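Side-chain contacts in exoglucanase A (Cellulomonas fimi, PDB 7CBD), which hydrolyses the beta-1,4-glucosidic bonds of cellulose with inversion of anomeric configuration, releasing cellobiose from the non-reducing chain ends: residues P19-S24 with P367-G372; N26-R31 with G413-E418; A40-V45 with T422-A427; A51-R56 with D232-T237. One frame throughout, in Å; residues are numbered along the deposited sequence.

This chain is the catalytic, family 6 glycosidase part of a longer protein. From the N terminus, helix 19-30 comes first: its start meets 367-372 (contact 1) and its end meets 413-418 (contact 2). Helix 36-45 then packs on helix 417-425 (contact 3). The partners follow in the same order as the first halves, so these three closures, each spanning well over 300 residues, cross one another, and they tie the first two helices to the segments that follow the last long strand, 358-362. Contact 4 is shorter in span: it starts at strand 52-54, ends at the loop after strand 228-231, and lies wholly within the other three, near the centre of the chain.

Contact 1: residues P19-S24 with P367-G372; sequences PTWAAS and PGESDG
W21, on the first turn of helix 19-30, holds P367 at the root of the loop that carries D371, the predicted catalytic nucleophile. The indole NE1 donates to P367 O at 2.9 Å with an N-H...O angle of 161°, and the oxygen sits at the ring edge, close to the indole plane. CG of W21 is anti to the backbone N (chi1 174°), which carries the ring out from the helix to the loop. Beside the bond, W21 CZ2 touches P367 CD at 3.8 Å. On the pyrrole side W21 CD1 comes 4.1 Å from E369 OE2, ring and carboxylate being 72° apart.

The loop follows strand 358-362, last of the parallel strands in the distorted alpha/beta barrel, and leads to D371. Further along, S370 OG accepts from G372 N at 3.0 Å, an ST turn around D371, whose carboxylate is salt-bridged to R298. Replacing W21 by a leucine would probably leave the buried P367 O without its indole donor and open a gap beside the proline ring. The six-membered part of the indole reaches back to V45 of helix 36-45.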
# COMPACT_ATOMS: atom_id res chain seq x y z
N PRO A 19 -18.46 1.04 -0.19
CA PRO A 19 -19.48 1.42 0.80
C PRO A 19 -19.33 0.71 2.13
O PRO A 19 -19.78 1.25 3.16
CB PRO A 19 -20.80 1.06 0.12
CG PRO A 19 -20.43 -0.03 -0.82
CD PRO A 19 -19.03 0.27 -1.30
N THR A 20 -18.71 -0.47 2.16
CA THR A 20 -18.50 -1.17 3.42
C THR A 20 -17.47 -0.45 4.28
O THR A 20 -17.68 -0.22 5.48
CB THR A 20 -18.08 -2.61 3.14
OG1 THR A 20 -19.01 -3.21 2.24
CG2 THR A 20 -18.02 -3.44 4.43
N TRP A 21 -16.35 -0.05 3.67
CA TRP A 21 -15.36 0.73 4.40
C TRP A 21 -15.91 2.11 4.75
O TRP A 21 -15.70 2.59 5.87
CB TRP A 21 -14.07 0.83 3.58
CG TRP A 21 -13.04 1.74 4.19
CD1 TRP A 21 -12.14 1.43 5.17
CD2 TRP A 21 -12.81 3.10 3.84
NE1 TRP A 21 -11.37 2.54 5.46
CE2 TRP A 21 -11.76 3.57 4.65
CE3 TRP A 21 -13.40 3.98 2.92
CZ2 TRP A 21 -11.27 4.88 4.56
CZ3 TRP A 21 -12.92 5.28 2.84
CH2 TRP A 21 -11.87 5.71 3.66
N ALA A 22 -16.66 2.73 3.84
CA ALA A 22 -17.26 4.02 4.15
C ALA A 22 -18.16 3.92 5.38
O ALA A 22 -18.15 4.81 6.24
CB ALA A 22 -18.05 4.53 2.95
N ALA A 23 -18.94 2.84 5.48
CA ALA A 23 -19.80 2.66 6.65
C ALA A 23 -18.97 2.50 7.92
O ALA A 23 -19.33 3.04 8.98
CB ALA A 23 -20.74 1.47 6.44
N SER A 24 -17.85 1.78 7.85
CA SER A 24 -16.97 1.67 9.01
C SER A 24 -16.43 3.03 9.42
O SER A 24 -16.36 3.34 10.62
CB SER A 24 -15.82 0.72 8.69
OG SER A 24 -16.31 -0.58 8.41
N PRO A 367 -7.44 3.25 5.26
CA PRO A 367 -7.15 3.81 6.59
C PRO A 367 -8.13 3.31 7.63
O PRO A 367 -9.35 3.27 7.41
CB PRO A 367 -7.29 5.33 6.37
CG PRO A 367 -6.94 5.51 4.92
CD PRO A 367 -7.50 4.30 4.22
N GLY A 368 -7.59 2.93 8.79
CA GLY A 368 -8.38 2.39 9.88
C GLY A 368 -8.28 0.89 10.04
O GLY A 368 -8.56 0.38 11.14
N GLU A 369 -7.89 0.17 9.00
CA GLU A 369 -7.71 -1.28 9.11
C GLU A 369 -6.34 -1.59 9.68
O GLU A 369 -5.32 -1.06 9.22
CB GLU A 369 -7.90 -1.93 7.74
CG GLU A 369 -9.34 -1.84 7.27
CD GLU A 369 -9.63 -2.56 5.97
OE1 GLU A 369 -8.73 -3.22 5.41
OE2 GLU A 369 -10.78 -2.46 5.51
N SER A 370 -6.30 -2.48 10.67
CA SER A 370 -5.06 -2.86 11.32
C SER A 370 -4.13 -3.60 10.36
O SER A 370 -4.57 -4.26 9.41
CB SER A 370 -5.38 -3.78 12.49
OG SER A 370 -4.20 -4.19 13.15
N ASP A 371 -2.83 -3.49 10.63
CA ASP A 371 -1.82 -4.27 9.92
C ASP A 371 -1.60 -5.65 10.54
O ASP A 371 -0.96 -6.49 9.91
CB ASP A 371 -0.47 -3.55 9.91
CG ASP A 371 -0.53 -2.21 9.20
OD1 ASP A 371 -1.32 -2.08 8.24
OD2 ASP A 371 0.23 -1.30 9.59
N GLY A 372 -2.12 -5.88 11.73
CA GLY A 372 -1.87 -7.12 12.44
C GLY A 372 -2.05 -6.91 13.92
O GLY A 372 -1.97 -5.79 14.44

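Contact 2: residues N26-R31 with G413-E418; sequences NAAAGR and GQWFEE
The last turn of helix 19-30 lies against the loop that leads into helix 417-425, with A28 and E417 the nearest pair at 7.3 Å between CA atoms. R31 and E417 make the strong link, a side-on salt bridge in which two nitrogens grip one carboxylate oxygen each. R31 NE reaches E417 OE2 at 2.8 Å in a nearly straight bond (173°), in the guanidinium plane and on the syn side of the carboxylate, though tilted out of the carboxylate plane. R31 NH1 reaches E417 OE1 at 2.8 Å, also on the syn side but more bent. The bend of the arginine at chi3 (-69°) lays one guanidinium face back over A27 O and A28 CA of the preceding turn.

E417 OE2 takes a second donor, a water at 2.7 Å that also donates to A28 O at 2.8 Å, so the carboxylate is joined to the helix backbone as well. An alanine in place of E417 would probably leave R31 without its counter-charge and free to swing, and this water without one of its acceptors. W415 fills the space beside the bridge: its CZ2 packs on A28 CB at 3.6 Å, and its NE1 lies at the edge of the guanidinium, 3.6 Å from R31 NH1, with the two planes 75° apart.

W415 also touches S24 and V25 on helix 19-30 and meets the ring of F420 on helix 417-425. On the side of helix 19-30 turned away from this contact, A29 faces M42 and R43 of helix 36-45, so helix 19-30 is packed between its successor and the loop before helix 417-425.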
# COMPACT_ATOMS: atom_id res chain seq x y z
N ASN A 26 -17.85 6.01 8.82
CA ASN A 26 -18.95 6.80 9.37
C ASN A 26 -19.33 6.33 10.77
O ASN A 26 -19.73 7.15 11.62
CB ASN A 26 -20.16 6.77 8.43
CG ASN A 26 -19.96 7.66 7.21
OD1 ASN A 26 -19.34 8.72 7.30
ND2 ASN A 26 -20.51 7.24 6.08
N ALA A 27 -19.25 5.03 11.05
CA ALA A 27 -19.49 4.56 12.41
C ALA A 27 -18.44 5.10 13.37
O ALA A 27 -18.77 5.55 14.48
CB ALA A 27 -19.53 3.03 12.44
N ALA A 28 -17.17 5.11 12.94
CA ALA A 28 -16.13 5.72 13.76
C ALA A 28 -16.41 7.19 14.00
O ALA A 28 -16.19 7.70 15.11
CB ALA A 28 -14.77 5.53 13.09
N ALA A 29 -16.91 7.90 12.98
CA ALA A 29 -17.25 9.31 13.15
C ALA A 29 -18.34 9.49 14.19
O ALA A 29 -18.27 10.41 15.02
CB ALA A 29 -17.68 9.91 11.81
N GLY A 30 -19.35 8.62 14.17
CA GLY A 30 -20.40 8.69 15.17
C GLY A 30 -19.88 8.53 16.58
O GLY A 30 -20.38 9.16 17.51
N ARG A 31 -18.85 7.69 16.75
CA ARG A 31 -18.27 7.49 18.07
C ARG A 31 -17.43 8.68 18.52
O ARG A 31 -17.00 8.71 19.68
CB ARG A 31 -17.46 6.20 18.11
CG ARG A 31 -18.32 4.96 17.92
CD ARG A 31 -17.56 3.67 18.17
NE ARG A 31 -16.55 3.39 17.15
CZ ARG A 31 -16.78 2.70 16.03
NH1 ARG A 31 -15.78 2.45 15.19
NH2 ARG A 31 -17.99 2.25 15.76
N GLY A 413 -6.88 -6.13 8.95
CA GLY A 413 -8.14 -5.89 8.30
C GLY A 413 -9.27 -5.48 9.23
O GLY A 413 -10.29 -4.98 8.75
N GLN A 414 -9.11 -5.68 10.53
CA GLN A 414 -10.12 -5.28 11.50
C GLN A 414 -9.98 -3.80 11.83
O GLN A 414 -8.90 -3.20 11.71
CB GLN A 414 -10.00 -6.12 12.77
CG GLN A 414 -10.26 -7.60 12.53
CD GLN A 414 -11.68 -7.87 12.07
OE1 GLN A 414 -12.64 -7.55 12.77
NE2 GLN A 414 -11.82 -8.44 10.88
N TRP A 415 -11.09 -3.20 12.26
CA TRP A 415 -11.10 -1.77 12.57
C TRP A 415 -10.27 -1.48 13.80
O TRP A 415 -10.44 -2.11 14.85
CB TRP A 415 -12.53 -1.27 12.78
CG TRP A 415 -12.54 0.20 12.83
CD1 TRP A 415 -12.62 1.00 13.94
CD2 TRP A 415 -12.41 1.08 11.71
NE1 TRP A 415 -12.56 2.32 13.57
CE2 TRP A 415 -12.43 2.39 12.21
CE3 TRP A 415 -12.28 0.88 10.33
CZ2 TRP A 415 -12.33 3.50 11.38
CZ3 TRP A 415 -12.19 1.99 9.51
CH2 TRP A 415 -12.21 3.28 10.04
N PHE A 416 -9.37 -0.50 13.69
CA PHE A 416 -8.42 -0.15 14.75
C PHE A 416 -8.78 1.25 15.22
O PHE A 416 -8.31 2.25 14.65
CB PHE A 416 -7.01 -0.24 14.17
CG PHE A 416 -5.92 -0.26 15.21
CD1 PHE A 416 -4.62 -0.59 14.83
CD2 PHE A 416 -6.16 0.04 16.55
CE1 PHE A 416 -3.60 -0.61 15.75
CE2 PHE A 416 -5.12 0.01 17.48
CZ PHE A 416 -3.85 -0.31 17.09
N GLU A 417 -9.58 1.32 16.29
CA GLU A 417 -10.22 2.57 16.70
C GLU A 417 -9.21 3.68 16.97
O GLU A 417 -9.31 4.78 16.40
CB GLU A 417 -11.06 2.31 17.94
CG GLU A 417 -11.95 3.49 18.34
CD GLU A 417 -13.21 3.59 17.50
OE1 GLU A 417 -13.39 2.75 16.60
OE2 GLU A 417 -14.01 4.52 17.74
N GLU A 418 -8.24 3.41 17.85
CA GLU A 418 -7.27 4.43 18.25
C GLU A 418 -6.40 4.84 17.08
O GLU A 418 -6.07 6.03 16.92
CB GLU A 418 -6.40 3.90 19.39
CG GLU A 418 -7.17 3.50 20.63
CD GLU A 418 -7.35 2.01 20.74
OE1 GLU A 418 -7.76 1.39 19.73
OE2 GLU A 418 -7.07 1.47 21.83
O HOH W 1 -13.85 6.88 16.43

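Contact 3: residues A40-V45 with T422-A427; sequences AKMRTV and TLVKNA
Helix 36-45 and the last turn of helix 417-425 run up against each other at M42 and V424, whose CA atoms are 6.8 Å apart; the second helix gives way to a loop at N426. V424 carries the whole apolar contact from its side. With CG1 anti to the backbone N (chi1 176°), its two methyls part: CG1 meets K41 CB at 3.7 Å, while CG2 faces M42 CG at 4.1 Å and V45 CG2 at 4.4 Å. The valine also touches L38, one turn before M42 on helix 36-45, so it sits as a knob among L38, K41, M42 and V45, consistent with knobs-into-holes packing. The M42 chain, extended beyond CG, crosses V424 at about a right angle and runs on to A29 of helix 19-30.

Where K41 reaches past the valine, a water bridges the two helices. It accepts from K41 NZ at 3.1 Å and donates to V424 O at 2.9 Å, a carbonyl that also takes the N-H of A427. No direct hydrogen bond spans the two segments, so cohesion here probably comes mainly from burying V424 among aliphatic groups, with the bridging water adding a polar link and the lysine charge kept at the edge.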
# COMPACT_ATOMS: atom_id res chain seq x y z
N ALA A 40 -16.33 15.37 11.87
CA ALA A 40 -16.54 15.95 10.54
C ALA A 40 -15.40 15.58 9.59
O ALA A 40 -15.63 15.31 8.40
CB ALA A 40 -16.69 17.47 10.65
N LYS A 41 -14.16 15.56 10.09
CA LYS A 41 -13.03 15.14 9.26
C LYS A 41 -13.16 13.67 8.88
O LYS A 41 -12.89 13.29 7.73
CB LYS A 41 -11.72 15.36 10.01
CG LYS A 41 -11.34 16.81 10.24
CD LYS A 41 -10.04 16.85 11.04
CE LYS A 41 -9.41 18.22 11.09
NZ LYS A 41 -8.08 18.15 11.77
N MET A 42 -13.56 12.82 9.83
CA MET A 42 -13.78 11.41 9.51
C MET A 42 -14.84 11.25 8.43
O MET A 42 -14.68 10.43 7.52
CB MET A 42 -14.16 10.64 10.77
CG MET A 42 -13.05 10.57 11.80
SD MET A 42 -13.51 9.54 13.20
CE MET A 42 -11.94 9.38 14.05
N ARG A 43 -15.91 12.05 8.48
CA ARG A 43 -16.92 11.97 7.43
C ARG A 43 -16.34 12.29 6.06
O ARG A 43 -16.70 11.66 5.06
CB ARG A 43 -18.11 12.86 7.77
CG ARG A 43 -18.90 12.37 8.98
CD ARG A 43 -20.24 13.06 9.13
NE ARG A 43 -20.11 14.50 9.37
CZ ARG A 43 -20.08 15.07 10.57
NH1 ARG A 43 -20.16 14.33 11.68
NH2 ARG A 43 -19.98 16.39 10.67
N THR A 44 -15.41 13.25 5.99
CA THR A 44 -14.74 13.53 4.72
C THR A 44 -13.95 12.33 4.24
O THR A 44 -13.97 11.99 3.05
CB THR A 44 -13.82 14.75 4.87
OG1 THR A 44 -14.60 15.87 5.27
CG2 THR A 44 -13.12 15.06 3.55
N VAL A 45 -13.24 11.67 5.15
CA VAL A 45 -12.45 10.49 4.78
C VAL A 45 -13.33 9.41 4.17
O VAL A 45 -12.92 8.72 3.22
CB VAL A 45 -11.67 9.99 6.01
CG1 VAL A 45 -11.02 8.64 5.75
CG2 VAL A 45 -10.62 11.02 6.43
N THR A 422 -5.78 8.64 15.38
CA THR A 422 -4.46 9.23 15.14
C THR A 422 -4.25 9.52 13.66
O THR A 422 -3.72 10.58 13.29
CB THR A 422 -3.38 8.30 15.67
OG1 THR A 422 -3.53 8.20 17.09
CG2 THR A 422 -1.99 8.82 15.35
N LEU A 423 -4.65 8.58 12.79
CA LEU A 423 -4.47 8.76 11.35
C LEU A 423 -5.17 10.03 10.86
O LEU A 423 -4.63 10.75 10.02
CB LEU A 423 -5.02 7.55 10.59
CG LEU A 423 -4.13 6.32 10.57
CD1 LEU A 423 -4.91 5.14 10.02
CD2 LEU A 423 -2.87 6.57 9.75
N VAL A 424 -6.37 10.31 11.38
CA VAL A 424 -7.10 11.50 10.96
C VAL A 424 -6.51 12.75 11.60
O VAL A 424 -6.28 13.76 10.92
CB VAL A 424 -8.60 11.33 11.27
CG1 VAL A 424 -9.37 12.60 10.93
CG2 VAL A 424 -9.16 10.15 10.50
N LYS A 425 -6.23 12.70 12.90
CA LYS A 425 -5.62 13.85 13.58
C LYS A 425 -4.31 14.24 12.92
O LYS A 425 -3.98 15.43 12.84
CB LYS A 425 -5.37 13.51 15.04
CG LYS A 425 -6.60 13.49 15.92
CD LYS A 425 -6.18 13.12 17.33
CE LYS A 425 -7.18 13.56 18.37
NZ LYS A 425 -8.49 12.93 18.17
N ASN A 426 -3.53 13.25 12.48
CA ASN A 426 -2.19 13.50 11.97
C ASN A 426 -2.13 13.56 10.45
O ASN A 426 -1.05 13.41 9.87
CB ASN A 426 -1.21 12.45 12.51
CG ASN A 426 -0.91 12.64 13.98
OD1 ASN A 426 -1.42 13.56 14.62
ND2 ASN A 426 -0.08 11.76 14.54
N ALA A 427 -3.26 13.79 9.80
CA ALA A 427 -3.26 13.83 8.35
C ALA A 427 -2.43 15.00 7.83
O ALA A 427 -2.41 16.08 8.43
CB ALA A 427 -4.69 13.96 7.83
O HOH W 2 -6.48 16.40 9.72

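Contact 4: residues A51-R56 with D232-T237; sequences AVWMDR and DVANTT
Behind the V233-A234 corner that W53 touches, N235 OD1 is gripped by several donors. T236 N reaches it at 2.8 Å, well to one side of the amide C=O direction (95°) and tilted from its plane; R328 NH1 bonds to it from outside the segment, and T237 N adds a weak bond at 3.5 Å. These bonds probably hold the amide oxygen in place where the loop leaves its turn.

The turn is type II, from D232 to N235, closed by N235 N to D232 O at 2.9 Å. A234 takes its third position with a left-handed backbone, and its N-H is held by D295. The corner so formed presents V233 and A234 to the indole. W53 CH2 lies 3.9 Å from V233 CG2 and 4.4 Å from A234 CB, so the far end of the six-membered ring does most of the touching. The valine is nearly eclipsed about its first torsion (chi1 -8°), so the exact placing of its methyls deserves some caution.

In the barrel, strand 52-54 and strand 228-231 both belong to the parallel set. The turn follows strand 228-231 at its C-terminal end, and W53 on the short strand 52-54 reaches across to it; active sites of such alpha/beta barrels lie at this end. A234 is about 5 Å, side chain to side chain, from D371, the predicted nucleophile, and V233 about 8 Å from D149, the predicted proton donor. With CG anti to the carbonyl carbon (chi1 -72°), the indole of W53 reaches out toward the turn, and its NE1 is satisfied by I364 O, just beyond the last strand, 358-362. Y94 meets the indole edge-to-face and, with the I364 bond, probably limits how the ring can turn.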
# COMPACT_ATOMS: atom_id res chain seq x y z
N ALA A 51 -8.86 0.62 -2.00
CA ALA A 51 -8.83 -0.66 -2.69
C ALA A 51 -9.55 -1.73 -1.88
O ALA A 51 -9.56 -1.72 -0.65
CB ALA A 51 -7.39 -1.10 -2.95
N VAL A 52 -10.14 -2.68 -2.61
CA VAL A 52 -10.73 -3.87 -2.01
C VAL A 52 -9.69 -4.98 -2.05
O VAL A 52 -9.15 -5.31 -3.11
CB VAL A 52 -12.01 -4.27 -2.76
CG1 VAL A 52 -12.50 -5.63 -2.27
CG2 VAL A 52 -13.07 -3.20 -2.59
N TRP A 53 -9.41 -5.56 -0.88
CA TRP A 53 -8.36 -6.57 -0.75
C TRP A 53 -8.97 -7.97 -0.81
O TRP A 53 -9.82 -8.31 0.02
CB TRP A 53 -7.63 -6.42 0.59
CG TRP A 53 -6.73 -5.22 0.65
CD1 TRP A 53 -7.11 -3.90 0.56
CD2 TRP A 53 -5.31 -5.22 0.82
NE1 TRP A 53 -6.00 -3.09 0.67
CE2 TRP A 53 -4.88 -3.88 0.83
CE3 TRP A 53 -4.35 -6.23 0.97
CZ2 TRP A 53 -3.54 -3.52 0.96
CZ3 TRP A 53 -3.02 -5.87 1.11
CH2 TRP A 53 -2.63 -4.53 1.11
N MET A 54 -8.51 -8.78 -1.76
CA MET A 54 -8.80 -10.21 -1.73
C MET A 54 -7.67 -10.89 -0.96
O MET A 54 -6.76 -11.51 -1.51
CB MET A 54 -8.95 -10.75 -3.15
CG MET A 54 -10.20 -10.23 -3.86
SD MET A 54 -11.75 -10.85 -3.15
CE MET A 54 -12.48 -9.36 -2.46
N ASP A 55 -7.71 -10.71 0.37
CA ASP A 55 -6.60 -11.14 1.22
C ASP A 55 -6.70 -12.59 1.67
O ASP A 55 -5.84 -13.05 2.43
CB ASP A 55 -6.41 -10.20 2.43
CG ASP A 55 -7.65 -10.08 3.30
OD1 ASP A 55 -8.72 -10.58 2.92
OD2 ASP A 55 -7.54 -9.46 4.38
N ARG A 56 -7.71 -13.32 1.20
CA ARG A 56 -7.86 -14.74 1.45
C ARG A 56 -8.93 -15.24 0.49
O ARG A 56 -9.73 -14.46 -0.03
CB ARG A 56 -8.25 -15.04 2.90
CG ARG A 56 -9.32 -14.13 3.45
CD ARG A 56 -9.64 -14.47 4.90
NE ARG A 56 -10.32 -13.38 5.61
CZ ARG A 56 -11.02 -13.53 6.73
NH1 ARG A 56 -11.58 -12.47 7.29
NH2 ARG A 56 -11.17 -14.73 7.28
N ASP A 232 4.72 1.82 -1.62
CA ASP A 232 4.25 2.24 -0.30
C ASP A 232 2.96 1.54 0.11
O ASP A 232 2.31 2.00 1.07
CB ASP A 232 4.07 3.77 -0.22
CG ASP A 232 4.63 4.38 1.06
OD1 ASP A 232 5.36 3.72 1.82
OD2 ASP A 232 4.35 5.59 1.26
N VAL A 233 2.55 0.45 -0.57
CA VAL A 233 1.27 -0.13 -0.17
C VAL A 233 1.33 -0.65 1.26
O VAL A 233 2.26 -1.36 1.67
CB VAL A 233 0.55 -1.02 -1.20
CG1 VAL A 233 1.18 -1.04 -2.59
CG2 VAL A 233 0.13 -2.33 -0.63
N ALA A 234 0.35 -0.22 2.04
CA ALA A 234 0.22 -0.54 3.45
C ALA A 234 1.39 -0.06 4.29
O ALA A 234 1.52 -0.47 5.44
CB ALA A 234 -0.04 -2.03 3.68
N ASN A 235 2.23 0.82 3.75
CA ASN A 235 3.36 1.38 4.48
C ASN A 235 3.11 2.86 4.73
O ASN A 235 2.03 3.40 4.44
CB ASN A 235 4.69 1.11 3.77
CG ASN A 235 5.85 0.97 4.74
OD1 ASN A 235 6.41 1.96 5.21
ND2 ASN A 235 6.22 -0.27 5.06
N THR A 236 4.11 3.52 5.33
CA THR A 236 3.97 4.88 5.79
C THR A 236 5.10 5.80 5.35
O THR A 236 5.12 6.96 5.75
CB THR A 236 3.85 4.93 7.33
OG1 THR A 236 5.01 4.34 7.92
CG2 THR A 236 2.62 4.17 7.79
N THR A 237 6.02 5.32 4.52
CA THR A 237 7.14 6.17 4.12
C THR A 237 6.60 7.42 3.43
O THR A 237 5.72 7.31 2.56
CB THR A 237 8.04 5.38 3.19
OG1 THR A 237 8.53 4.23 3.90
CG2 THR A 237 9.21 6.23 2.72